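PDB 4BQH: Udp-n-acetylglucosamine pyrophosphorylase from Trypanosoma brucei, which probably catalyses the formation of UDP-N-acetylglucosamine and diphosphate from UTP and N-acetylglucosamine 1-phosphate, the last step in making this nucleotide sugar. Local coordinates for residues Q41-L46 with R230-A234; S72-P76 with V322-G326; Y106-Q110 with R158-E163; K145-M149 with T188-F192; L463-E468 with A491-R496. All blocks are in the same frame, centred on the assembly; numbering follows the deposited sequence.

Contact 1: Q41-L46 with R230-A234; sequences QITNEL and RICAA
The carboxamide of Gln41 reads the backbone of Ile231 with both of its polar atoms. Its OE1 accepts from Ile231 N at 2.8 Å, the donor lying in the carbonyl plane on a lone pair, while its NE2 donates to Ile231 O at 2.9 Å along a nearly straight line (175° at the hydrogen). That carbonyl oxygen sits in the plane of the amide, so the two bonds together fix the rotation of the group about its last torsion. The reach comes from a fully extended chain, with CG opposite the backbone N (chi1 -179°). Arg230 lays its guanidinium over this amide, the planes only 16° apart and Gln41 NE2 about 3.6 Å above the centre of the group.

The pair of bonds ties the C-terminal end of helix 32-44 to strand 230-234, the central strand of a small antiparallel sheet in which Cys232 forms a disulfide with Cys215. On the same helix end Gln41 O receives two backbone donors, Glu45 N and Leu46 N.

Glu45 meets the NH1/NH2 edge of the guanidinium in an end-on, two-pronged salt bridge. Arg230 NH2 reaches Glu45 OE1 at 2.8 Å on its syn lone pair, and Arg230 NH1 meets Glu45 OE2 at 3.0 Å, with the two flat groups nearly coplanar. Arg230 NE has a weaker, long ion pair with Glu226. Beyond the polar groups, Leu46 CD2 meets Ile231 CD1 tip to tip at 4.1 Å, and the side chain of Leu46 lies about 8 Å from the bound inhibitor.

Contact 2: S72-P76 with V322-G326; sequences SLAEP and VRASG
Ala74 and Val322 meet flank to flank: the methyl CB of Ala74 lies 3.8 Å from Val322 CG2, the branch that sits between the backbone N and the carbonyl carbon of its own residue, while CG1 of the same valine is somewhat farther off. Ala324 points to the same face of the sheet as Ala74, and its CB is 4.1 Å from Leu73 CB. The isobutyl chain of Leu73 then continues past the end of the strand, where its CD1 branch touches Ser325 OG at 3.6 Å.

Glu75 and Arg323 occupy the other face. They form an antiparallel hydrogen-bonded pair, in which Glu75 N donates to Arg323 O at 2.8 Å and Arg323 N returns a bond to Glu75 O at 2.9 Å. This joins the short strand 74-75 to strand 320-324, the middle strand of a three-stranded antiparallel sheet, which turns back at Ser325 and Gly326 into strand 327-331 as a beta hairpin.

Although their CB atoms share a face, the two long side chains diverge. Glu75 is bent at its second torsion (chi2 -69°) and carries its carboxylate away from strand 320-324; Arg339, which hydrogen-bonds Ala74 O, is a long and weak ionic partner of this carboxylate. Arg323 packs on Trp328 of the third strand. Where the strands separate, a water donates to Leu73 O and accepts from Ser325 N at 2.9 Å.

Contact 3: Y106-Q110 with R158-E163; sequences YKAIQ and RQEIAE
Tyr106 lies across helix 158-163 with its ring covered on one face by Ile161. The CG2 branch of that isoleucine sits over the ring, 3.8 Å from the centroid and displaced toward the hydroxyl end, a CH-pi contact. Ile161 CD1 reaches the hydroxyl itself. There Arg158 NH1 donates to Tyr106 OH at 2.8 Å, with the oxygen exactly in the guanidinium plane and the ring turned 49° from it; the bend of the arginine at chi2 (-68°) turns its NH1 edge to this hydroxyl. At the other end of the ring, CD1 of Tyr106 rests 3.8 Å from Ala162 CB, and Ile109 CG2 meets the same methyl at 3.8 Å.

The small Ala162 lets the backbones come close: its CA is 5.0 Å from the CA of Tyr106. A water beside them donates to Ala162 O and, weakly, to Tyr106 O.

In the second shell, Asn287 OD1 accepts from Arg158 NH2 and positions the guanidinium.

The two helical segments cross at 102°, their axes 8.6 Å apart. Tyr106 and Arg158 also pack on Pro291 at the start of helix 291-300, while Ile109 leans on Ile114 of the neighbouring strand 114-119.

Contact 4: K145-M149 with T188-F192; sequences KSLFM and TQRFF
Phe148 projects from the first turn of helix 147-166 toward Phe191 and Phe192 of helix 185-194. Both helices pack against the parallel strands of the central sheet in the GT-A nucleotidyltransferase fold, and Phe148, Thr188 and Phe192 all touch Val178 of strand 175-180.

Phe192 turns its edge to the face of Phe148 in a T-shaped pair, with ring centroids 4.8 Å apart and planes at 64°. Its CE1 stands 3.5 Å above the plane of Phe148, over the ring centre, and its CZ approaches Phe148 CD1 at 3.7 Å. Phe191 arrives differently, reaching the rim of the same ring: its CE2 lies 3.9 Å from Phe148 CD2. Phe191 is stacked in turn with Phe135, and Phe192 makes edge-to-face pairs with Phe198 and Phe207, so the aromatic cluster extends well beyond the two segments.

The aliphatic contribution is the methyl of Thr188. With CG2 placed opposite the backbone N, and OG1 (chi1 -57°) turned back along its own helix to bond Asn184 O, the methyl is left to meet Phe148 CE2 at 3.9 Å.

The polar interaction is local to the helix start. Ser146 is the N-cap of helix 147-166, and its OG accepts from Met149 N at 3.1 Å. This hydroxyl also borders the aromatic cluster: Ser146 OG lies in the plane of the Phe191 ring, at its edge, 3.6 Å from CZ.

Contact 5: L463-E468 with A491-R496; sequences LITALE and AVAVMR
Leu467 and Val492 make the closest carbon-carbon contact between the two segments, Leu467 CB and Val492 CG2 being 3.3 Å apart, tighter than usual for two carbons. The two side chains lie alongside each other, pointing opposite ways. Leu467 also reaches Met495 with its CD1 branch and approaches Ala491 CB with CD2. Met495 packs next to this pair with a folded chain: bends at chi2 (-80°) and chi3 curl its thioether back, so that CE touches Ile464 CG1 at 3.7 Å and Leu463 CD2 at 4.0 Å. Helix 519-528 closes over this inner side, with Val522 on Leu463, Ile523 on Leu467, and Leu526 on Ala491 and Met495. The short segments run nearly antiparallel, 156° between their directions and 10.0 Å between axes, within a helical bundle toward the C-terminal end of the chain.

The outer side is looser and polar. Glu468 and Arg496 extend across the groove and form a salt bridge through one atom of each, Glu468 OE2 to Arg496 NH2 at 2.7 Å. Carboxylate and guanidinium planes stand 57° apart, unlike the coplanar, two-pronged form of a carboxylate-arginine pair. Ile464 CG2 lies at the edge of the same guanidinium, 3.7 Å from NH2, where the apolar side chains give way to the ion pair. Arg496 NE is buried by the contact without a partner in the model.

Held through a single oxygen and nitrogen at the outer margin, the ion pair probably adds less to cohesion than the apolar side-chain contacts.

How the contacts relate
Contacts 3 and 4 belong to the GT-A fold and share helix 147-166: contact 4 engages its beginning through aromatic rings, contact 3 its later turns through a tyrosine and an arginine, with centres about 23 Å apart. Contact 5, also largely buried, is mainly apolar with one ion pair at its margin, and joins two helices far out from the chain centre. Contact 2 is a surface contact, relying on backbone bonds between strands, whereas contact 1 is partly buried and uses side-chain amide and charged groups to join a helix end to a strand. Contacts 1 and 5 lie on opposite sides of the chain's centre, about 54 Å apart between centres; the salt bridge is two-pronged in contact 1, single-atom in contact 5.

Contact 1: Q41-L46 with R230-A234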
# COMPACT_ATOMS: atom_id res chain seq x y z
N GLN A 41 -12.94 22.52 -4.70
CA GLN A 41 -12.96 21.31 -3.86
C GLN A 41 -13.72 20.19 -4.54
O GLN A 41 -13.20 19.08 -4.66
CB GLN A 41 -13.55 21.59 -2.48
CG GLN A 41 -13.57 20.35 -1.59
CD GLN A 41 -14.37 20.55 -0.31
OE1 GLN A 41 -15.26 21.41 -0.25
NE2 GLN A 41 -14.07 19.74 0.72
N ILE A 42 -14.94 20.46 -4.99
CA ILE A 42 -15.77 19.41 -5.59
C ILE A 42 -15.13 18.89 -6.89
O ILE A 42 -15.19 17.70 -7.17
CB ILE A 42 -17.21 19.88 -5.80
CG1 ILE A 42 -17.89 20.17 -4.46
CG2 ILE A 42 -18.04 18.88 -6.61
CD1 ILE A 42 -19.15 21.01 -4.60
N THR A 43 -14.48 19.79 -7.62
CA THR A 43 -13.77 19.45 -8.87
C THR A 43 -12.48 18.64 -8.67
O THR A 43 -12.28 17.60 -9.31
CB THR A 43 -13.46 20.73 -9.70
OG1 THR A 43 -14.70 21.40 -9.99
CG2 THR A 43 -12.78 20.39 -11.00
N ASN A 44 -11.61 19.11 -7.78
CA ASN A 44 -10.26 18.59 -7.63
C ASN A 44 -10.07 17.60 -6.50
O ASN A 44 -9.13 16.80 -6.55
CB ASN A 44 -9.27 19.74 -7.42
CG ASN A 44 -9.35 20.76 -8.53
OD1 ASN A 44 -9.66 20.41 -9.68
ND2 ASN A 44 -9.10 22.01 -8.20
N GLU A 45 -10.93 17.67 -5.48
CA GLU A 45 -10.78 16.80 -4.31
C GLU A 45 -11.87 15.75 -4.23
O GLU A 45 -11.69 14.75 -3.53
CB GLU A 45 -10.79 17.60 -3.00
CG GLU A 45 -9.68 18.62 -2.91
CD GLU A 45 -9.73 19.37 -1.60
OE1 GLU A 45 -9.69 18.71 -0.53
OE2 GLU A 45 -9.83 20.60 -1.62
N LEU A 46 -13.01 16.00 -4.87
CA LEU A 46 -14.10 15.01 -4.94
C LEU A 46 -14.46 14.65 -6.39
O LEU A 46 -15.62 14.38 -6.71
CB LEU A 46 -15.35 15.49 -4.18
CG LEU A 46 -15.10 15.52 -2.66
CD1 LEU A 46 -14.89 16.96 -2.27
CD2 LEU A 46 -16.26 14.89 -1.89
N ARG A 230 -16.47 25.34 1.82
CA ARG A 230 -15.85 24.01 1.92
C ARG A 230 -16.77 23.01 2.59
O ARG A 230 -17.28 23.27 3.68
CB ARG A 230 -14.52 24.09 2.68
CG ARG A 230 -13.72 22.80 2.65
CD ARG A 230 -12.28 22.99 3.12
NE ARG A 230 -11.53 21.74 2.99
CZ ARG A 230 -11.00 21.31 1.85
NH1 ARG A 230 -11.15 22.01 0.73
NH2 ARG A 230 -10.33 20.16 1.82
N ILE A 231 -16.98 21.87 1.94
CA ILE A 231 -17.72 20.79 2.58
C ILE A 231 -16.80 19.95 3.44
O ILE A 231 -15.60 19.85 3.19
CB ILE A 231 -18.48 19.88 1.58
CG1 ILE A 231 -17.54 18.98 0.81
CG2 ILE A 231 -19.38 20.68 0.66
CD1 ILE A 231 -18.25 17.76 0.25
N CYS A 232 -17.38 19.36 4.47
CA CYS A 232 -16.68 18.42 5.30
C CYS A 232 -16.46 17.16 4.45
O CYS A 232 -17.40 16.61 3.89
CB CYS A 232 -17.52 18.08 6.52
SG CYS A 232 -16.48 17.20 7.68
N ALA A 233 -15.21 16.76 4.32
CA ALA A 233 -14.85 15.53 3.60
C ALA A 233 -13.57 14.97 4.20
O ALA A 233 -12.80 15.69 4.86
CB ALA A 233 -14.70 15.77 2.09
N ALA A 234 -13.37 13.67 4.03
CA ALA A 234 -12.27 12.99 4.72
C ALA A 234 -11.71 11.94 3.79
O ALA A 234 -12.39 11.52 2.86
CB ALA A 234 -12.79 12.34 5.99

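Contact 2: S72-P76 with V322-G326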
# COMPACT_ATOMS: atom_id res chain seq x y z
N SER A 72 -21.26 -13.61 12.57
CA SER A 72 -21.16 -14.94 13.15
C SER A 72 -20.98 -16.01 12.08
O SER A 72 -20.72 -17.18 12.41
CB SER A 72 -22.39 -15.26 14.03
OG SER A 72 -23.51 -14.51 13.61
N LEU A 73 -21.11 -15.61 10.82
CA LEU A 73 -20.91 -16.53 9.71
C LEU A 73 -19.41 -16.74 9.41
O LEU A 73 -19.05 -17.64 8.65
CB LEU A 73 -21.62 -16.03 8.44
CG LEU A 73 -23.14 -15.81 8.43
CD1 LEU A 73 -23.56 -15.11 7.15
CD2 LEU A 73 -23.88 -17.13 8.61
N ALA A 74 -18.55 -15.92 10.02
CA ALA A 74 -17.13 -15.87 9.65
C ALA A 74 -16.40 -17.15 10.08
O ALA A 74 -16.58 -17.63 11.21
CB ALA A 74 -16.47 -14.63 10.27
N GLU A 75 -15.61 -17.71 9.18
CA GLU A 75 -14.74 -18.84 9.49
C GLU A 75 -13.29 -18.45 9.22
O GLU A 75 -13.02 -17.65 8.32
CB GLU A 75 -15.07 -20.05 8.61
CG GLU A 75 -16.48 -20.61 8.84
CD GLU A 75 -16.64 -21.28 10.20
OE1 GLU A 75 -15.63 -21.62 10.85
OE2 GLU A 75 -17.80 -21.47 10.62
N PRO A 76 -12.36 -19.03 9.98
CA PRO A 76 -10.95 -18.76 9.70
C PRO A 76 -10.48 -19.52 8.45
O PRO A 76 -11.14 -20.50 8.05
CB PRO A 76 -10.23 -19.29 10.96
CG PRO A 76 -11.15 -20.28 11.57
CD PRO A 76 -12.55 -19.95 11.12
N VAL A 322 -11.14 -13.51 7.09
CA VAL A 322 -12.14 -14.56 7.33
C VAL A 322 -12.84 -14.87 6.01
O VAL A 322 -12.82 -14.07 5.07
CB VAL A 322 -13.21 -14.11 8.35
CG1 VAL A 322 -12.57 -13.58 9.64
CG2 VAL A 322 -14.13 -13.05 7.77
N ARG A 323 -13.48 -16.04 5.96
CA ARG A 323 -14.39 -16.36 4.86
C ARG A 323 -15.78 -16.57 5.44
O ARG A 323 -15.96 -17.34 6.39
CB ARG A 323 -13.93 -17.61 4.12
CG ARG A 323 -14.61 -17.75 2.76
CD ARG A 323 -14.23 -19.03 2.05
NE ARG A 323 -14.84 -20.19 2.68
CZ ARG A 323 -14.55 -21.45 2.36
NH1 ARG A 323 -13.65 -21.70 1.42
NH2 ARG A 323 -15.14 -22.45 3.00
N ALA A 324 -16.76 -15.87 4.88
CA ALA A 324 -18.14 -15.97 5.37
C ALA A 324 -19.04 -16.29 4.21
O ALA A 324 -19.09 -15.54 3.23
CB ALA A 324 -18.55 -14.66 6.02
N SER A 325 -19.74 -17.42 4.30
CA SER A 325 -20.59 -17.87 3.19
C SER A 325 -19.82 -17.90 1.87
O SER A 325 -20.33 -17.47 0.81
CB SER A 325 -21.85 -17.00 3.08
OG SER A 325 -22.63 -17.07 4.26
N GLY A 326 -18.60 -18.40 1.95
CA GLY A 326 -17.72 -18.51 0.80
C GLY A 326 -17.09 -17.21 0.28
O GLY A 326 -16.45 -17.22 -0.77
O HOH W 1 -19.33 -19.06 6.61

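Contact 3: Y106-Q110 with R158-E163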
# COMPACT_ATOMS: atom_id res chain seq x y z
N TYR A 106 10.25 -12.78 -11.19
CA TYR A 106 11.22 -12.00 -11.96
C TYR A 106 10.96 -11.97 -13.47
O TYR A 106 11.20 -10.96 -14.13
CB TYR A 106 12.67 -12.40 -11.65
CG TYR A 106 13.22 -11.80 -10.37
CD1 TYR A 106 13.24 -10.41 -10.17
CD2 TYR A 106 13.73 -12.61 -9.37
CE1 TYR A 106 13.74 -9.85 -9.00
CE2 TYR A 106 14.25 -12.05 -8.18
CZ TYR A 106 14.25 -10.68 -8.01
OH TYR A 106 14.77 -10.14 -6.84
N LYS A 107 10.47 -13.08 -14.03
CA LYS A 107 10.13 -13.09 -15.45
C LYS A 107 9.01 -12.07 -15.70
O LYS A 107 9.03 -11.34 -16.71
CB LYS A 107 9.74 -14.51 -15.92
CG LYS A 107 9.02 -14.63 -17.25
CD LYS A 107 8.40 -16.03 -17.53
CE LYS A 107 8.02 -16.83 -16.26
NZ LYS A 107 6.70 -17.57 -16.24
N ALA A 108 8.03 -12.00 -14.81
CA ALA A 108 6.92 -11.06 -14.99
C ALA A 108 7.40 -9.61 -14.86
O ALA A 108 6.91 -8.72 -15.55
CB ALA A 108 5.79 -11.35 -13.99
N ILE A 109 8.32 -9.34 -13.94
CA ILE A 109 8.91 -8.00 -13.83
C ILE A 109 9.62 -7.62 -15.15
O ILE A 109 9.43 -6.51 -15.68
CB ILE A 109 9.84 -7.90 -12.59
CG1 ILE A 109 8.97 -7.94 -11.32
CG2 ILE A 109 10.64 -6.60 -12.62
CD1 ILE A 109 9.80 -8.19 -10.07
N GLN A 110 10.42 -8.56 -15.67
CA GLN A 110 11.16 -8.33 -16.94
C GLN A 110 10.21 -8.01 -18.09
O GLN A 110 10.48 -7.10 -18.92
CB GLN A 110 12.01 -9.56 -17.30
CG GLN A 110 12.74 -9.42 -18.65
CD GLN A 110 13.71 -8.26 -18.68
OE1 GLN A 110 13.50 -7.27 -19.39
NE2 GLN A 110 14.79 -8.39 -17.94
N ARG A 158 15.02 -4.35 -7.89
CA ARG A 158 14.24 -5.49 -8.40
C ARG A 158 14.34 -5.55 -9.96
O ARG A 158 14.44 -6.63 -10.55
CB ARG A 158 12.78 -5.42 -7.93
CG ARG A 158 12.56 -5.74 -6.43
CD ARG A 158 12.83 -7.20 -6.05
NE ARG A 158 12.47 -7.41 -4.64
CZ ARG A 158 12.80 -8.48 -3.92
NH1 ARG A 158 13.51 -9.45 -4.44
NH2 ARG A 158 12.37 -8.58 -2.65
N GLN A 159 14.28 -4.40 -10.60
CA GLN A 159 14.39 -4.31 -12.08
C GLN A 159 15.75 -4.81 -12.54
O GLN A 159 15.86 -5.59 -13.50
CB GLN A 159 14.19 -2.86 -12.55
CG GLN A 159 12.73 -2.39 -12.57
CD GLN A 159 12.58 -0.93 -12.93
OE1 GLN A 159 11.46 -0.44 -13.14
NE2 GLN A 159 13.71 -0.21 -13.03
N GLU A 160 16.78 -4.38 -11.83
CA GLU A 160 18.17 -4.81 -12.11
C GLU A 160 18.35 -6.31 -11.95
O GLU A 160 19.00 -6.94 -12.81
CB GLU A 160 19.13 -4.01 -11.21
CG GLU A 160 20.61 -4.28 -11.42
CD GLU A 160 21.47 -3.56 -10.40
OE1 GLU A 160 20.94 -3.01 -9.40
OE2 GLU A 160 22.70 -3.53 -10.61
N ILE A 161 17.79 -6.91 -10.90
CA ILE A 161 17.89 -8.37 -10.71
C ILE A 161 17.14 -9.12 -11.82
O ILE A 161 17.67 -10.09 -12.38
CB ILE A 161 17.41 -8.83 -9.30
CG1 ILE A 161 18.29 -8.21 -8.19
CG2 ILE A 161 17.46 -10.35 -9.20
CD1 ILE A 161 17.68 -8.35 -6.80
N ALA A 162 15.92 -8.66 -12.16
CA ALA A 162 15.15 -9.27 -13.24
C ALA A 162 15.99 -9.31 -14.54
O ALA A 162 16.02 -10.34 -15.24
CB ALA A 162 13.84 -8.51 -13.46
N GLU A 163 16.69 -8.21 -14.83
CA GLU A 163 17.53 -8.09 -16.04
C GLU A 163 18.73 -9.04 -16.00
O GLU A 163 19.12 -9.65 -17.02
CB GLU A 163 18.01 -6.64 -16.23
CG GLU A 163 16.95 -5.69 -16.74
CD GLU A 163 17.24 -4.22 -16.46
OE1 GLU A 163 18.34 -3.88 -15.97
OE2 GLU A 163 16.36 -3.38 -16.73
O HOH W 2 13.84 -12.12 -15.15

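Contact 4: K145-M149 with T188-F192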
# COMPACT_ATOMS: atom_id res chain seq x y z
N LYS A 145 17.40 9.27 3.37
CA LYS A 145 16.50 9.10 2.24
C LYS A 145 15.07 9.18 2.72
O LYS A 145 14.74 8.64 3.78
CB LYS A 145 16.74 7.74 1.58
CG LYS A 145 18.15 7.57 1.03
CD LYS A 145 18.34 6.19 0.49
CE LYS A 145 19.79 6.01 0.01
NZ LYS A 145 19.99 4.58 -0.37
N SER A 146 14.23 9.85 1.93
CA SER A 146 12.78 9.85 2.15
C SER A 146 12.17 8.45 1.96
O SER A 146 12.78 7.55 1.37
CB SER A 146 12.08 10.87 1.23
OG SER A 146 12.17 10.54 -0.16
N LEU A 147 10.98 8.26 2.50
CA LEU A 147 10.25 7.04 2.22
C LEU A 147 10.02 6.85 0.71
O LEU A 147 10.22 5.75 0.21
CB LEU A 147 8.94 6.99 3.03
CG LEU A 147 9.13 6.96 4.55
CD1 LEU A 147 7.75 7.12 5.18
CD2 LEU A 147 9.80 5.68 5.03
N PHE A 148 9.66 7.91 -0.02
CA PHE A 148 9.54 7.81 -1.49
C PHE A 148 10.84 7.30 -2.12
O PHE A 148 10.82 6.40 -2.94
CB PHE A 148 9.14 9.13 -2.16
CG PHE A 148 7.66 9.43 -2.15
CD1 PHE A 148 6.73 8.47 -2.53
CD2 PHE A 148 7.21 10.72 -1.85
CE1 PHE A 148 5.36 8.77 -2.56
CE2 PHE A 148 5.83 11.03 -1.89
CZ PHE A 148 4.90 10.05 -2.23
N MET A 149 11.96 7.88 -1.72
CA MET A 149 13.23 7.52 -2.32
C MET A 149 13.55 6.05 -2.14
O MET A 149 13.96 5.39 -3.09
CB MET A 149 14.37 8.38 -1.75
CG MET A 149 15.72 8.05 -2.34
SD MET A 149 16.81 9.43 -1.96
CE MET A 149 18.29 8.92 -2.83
N THR A 188 3.59 16.79 -4.40
CA THR A 188 4.19 15.46 -4.61
C THR A 188 4.93 15.38 -5.95
O THR A 188 6.08 14.93 -6.02
CB THR A 188 3.16 14.32 -4.45
OG1 THR A 188 2.55 14.40 -3.15
CG2 THR A 188 3.86 12.93 -4.60
N GLN A 189 4.30 15.85 -7.02
CA GLN A 189 4.96 15.83 -8.34
C GLN A 189 6.23 16.67 -8.32
O GLN A 189 7.24 16.26 -8.88
CB GLN A 189 4.02 16.32 -9.42
CG GLN A 189 2.84 15.39 -9.63
CD GLN A 189 2.18 15.60 -10.96
OE1 GLN A 189 2.85 15.61 -11.98
NE2 GLN A 189 0.88 15.78 -10.95
N ARG A 190 6.15 17.83 -7.67
CA ARG A 190 7.32 18.72 -7.52
C ARG A 190 8.49 18.03 -6.81
O ARG A 190 9.63 18.12 -7.25
CB ARG A 190 6.95 19.99 -6.76
CG ARG A 190 6.39 21.08 -7.64
CD ARG A 190 6.55 22.42 -6.92
NE ARG A 190 6.05 23.54 -7.70
CZ ARG A 190 6.77 24.24 -8.59
NH1 ARG A 190 8.04 23.92 -8.82
NH2 ARG A 190 6.21 25.24 -9.24
N PHE A 191 8.20 17.36 -5.71
CA PHE A 191 9.21 16.60 -4.96
C PHE A 191 9.88 15.55 -5.86
O PHE A 191 11.09 15.42 -5.84
CB PHE A 191 8.54 15.97 -3.73
CG PHE A 191 9.48 15.25 -2.80
CD1 PHE A 191 10.35 15.95 -1.97
CD2 PHE A 191 9.44 13.85 -2.70
CE1 PHE A 191 11.18 15.29 -1.08
CE2 PHE A 191 10.28 13.17 -1.81
CZ PHE A 191 11.15 13.89 -1.00
N PHE A 192 9.10 14.78 -6.63
CA PHE A 192 9.68 13.79 -7.54
C PHE A 192 10.56 14.48 -8.59
O PHE A 192 11.69 14.04 -8.85
CB PHE A 192 8.60 12.93 -8.23
CG PHE A 192 8.21 11.69 -7.44
CD1 PHE A 192 7.42 11.78 -6.31
CD2 PHE A 192 8.66 10.43 -7.85
CE1 PHE A 192 7.06 10.63 -5.58
CE2 PHE A 192 8.31 9.28 -7.14
CZ PHE A 192 7.52 9.38 -6.00

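Contact 5: L463-E468 with A491-R496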
# COMPACT_ATOMS: atom_id res chain seq x y z
N LEU A 463 23.42 -9.88 6.57
CA LEU A 463 24.89 -9.79 6.57
C LEU A 463 25.53 -10.99 7.27
O LEU A 463 26.52 -11.55 6.76
CB LEU A 463 25.33 -8.47 7.21
CG LEU A 463 26.85 -8.25 7.23
CD1 LEU A 463 27.42 -8.36 5.82
CD2 LEU A 463 27.15 -6.88 7.84
N ILE A 464 24.96 -11.41 8.41
CA ILE A 464 25.44 -12.61 9.14
C ILE A 464 25.35 -13.84 8.24
O ILE A 464 26.31 -14.61 8.13
CB ILE A 464 24.73 -12.82 10.49
CG1 ILE A 464 25.16 -11.74 11.45
CG2 ILE A 464 25.08 -14.19 11.11
CD1 ILE A 464 24.34 -11.67 12.71
N THR A 465 24.23 -13.98 7.53
CA THR A 465 24.09 -15.06 6.54
C THR A 465 25.15 -15.01 5.44
O THR A 465 25.73 -16.05 5.07
CB THR A 465 22.68 -15.04 5.90
OG1 THR A 465 21.71 -15.26 6.93
CG2 THR A 465 22.55 -16.13 4.84
N ALA A 466 25.40 -13.82 4.90
CA ALA A 466 26.42 -13.68 3.86
C ALA A 466 27.81 -14.05 4.40
O ALA A 466 28.60 -14.72 3.71
CB ALA A 466 26.43 -12.27 3.29
N LEU A 467 28.10 -13.63 5.63
CA LEU A 467 29.38 -13.94 6.27
C LEU A 467 29.56 -15.44 6.51
O LEU A 467 30.66 -15.98 6.29
CB LEU A 467 29.53 -13.16 7.57
CG LEU A 467 29.95 -11.70 7.39
CD1 LEU A 467 29.82 -10.89 8.68
CD2 LEU A 467 31.38 -11.63 6.84
N GLU A 468 28.49 -16.10 6.94
CA GLU A 468 28.52 -17.53 7.20
C GLU A 468 28.67 -18.37 5.93
O GLU A 468 29.32 -19.42 5.96
CB GLU A 468 27.29 -17.98 7.99
CG GLU A 468 27.36 -17.67 9.47
CD GLU A 468 26.05 -17.93 10.20
OE1 GLU A 468 24.98 -17.85 9.56
OE2 GLU A 468 26.10 -18.21 11.41
N ALA A 491 34.92 -12.52 11.90
CA ALA A 491 34.04 -11.38 11.69
C ALA A 491 32.61 -11.64 12.21
O ALA A 491 32.00 -10.75 12.81
CB ALA A 491 34.02 -10.96 10.22
N VAL A 492 32.11 -12.86 12.00
CA VAL A 492 30.78 -13.23 12.49
C VAL A 492 30.79 -13.23 14.01
O VAL A 492 29.82 -12.78 14.64
CB VAL A 492 30.32 -14.62 11.99
CG1 VAL A 492 28.97 -15.00 12.59
CG2 VAL A 492 30.24 -14.65 10.48
N ALA A 493 31.87 -13.74 14.60
CA ALA A 493 31.98 -13.78 16.05
C ALA A 493 31.96 -12.37 16.63
O ALA A 493 31.34 -12.15 17.69
CB ALA A 493 33.23 -14.55 16.50
N VAL A 494 32.62 -11.43 15.96
CA VAL A 494 32.56 -10.01 16.34
C VAL A 494 31.12 -9.46 16.23
O VAL A 494 30.68 -8.76 17.15
CB VAL A 494 33.56 -9.14 15.55
CG1 VAL A 494 33.40 -7.65 15.86
CG2 VAL A 494 34.98 -9.57 15.87
N MET A 495 30.41 -9.79 15.15
CA MET A 495 29.02 -9.32 14.95
C MET A 495 28.18 -9.72 16.14
O MET A 495 27.45 -8.91 16.71
CB MET A 495 28.37 -9.95 13.71
CG MET A 495 28.83 -9.48 12.34
SD MET A 495 28.15 -7.93 11.75
CE MET A 495 26.41 -8.28 11.47
N ARG A 496 28.29 -11.00 16.50
CA ARG A 496 27.50 -11.55 17.59
C ARG A 496 27.81 -10.99 18.97
O ARG A 496 26.90 -10.49 19.65
CB ARG A 496 27.56 -13.07 17.57
CG ARG A 496 26.66 -13.63 16.50
CD ARG A 496 26.78 -15.13 16.35
NE ARG A 496 26.25 -15.53 15.06
CZ ARG A 496 25.61 -16.66 14.83
NH1 ARG A 496 25.40 -17.53 15.81
NH2 ARG A 496 25.16 -16.91 13.60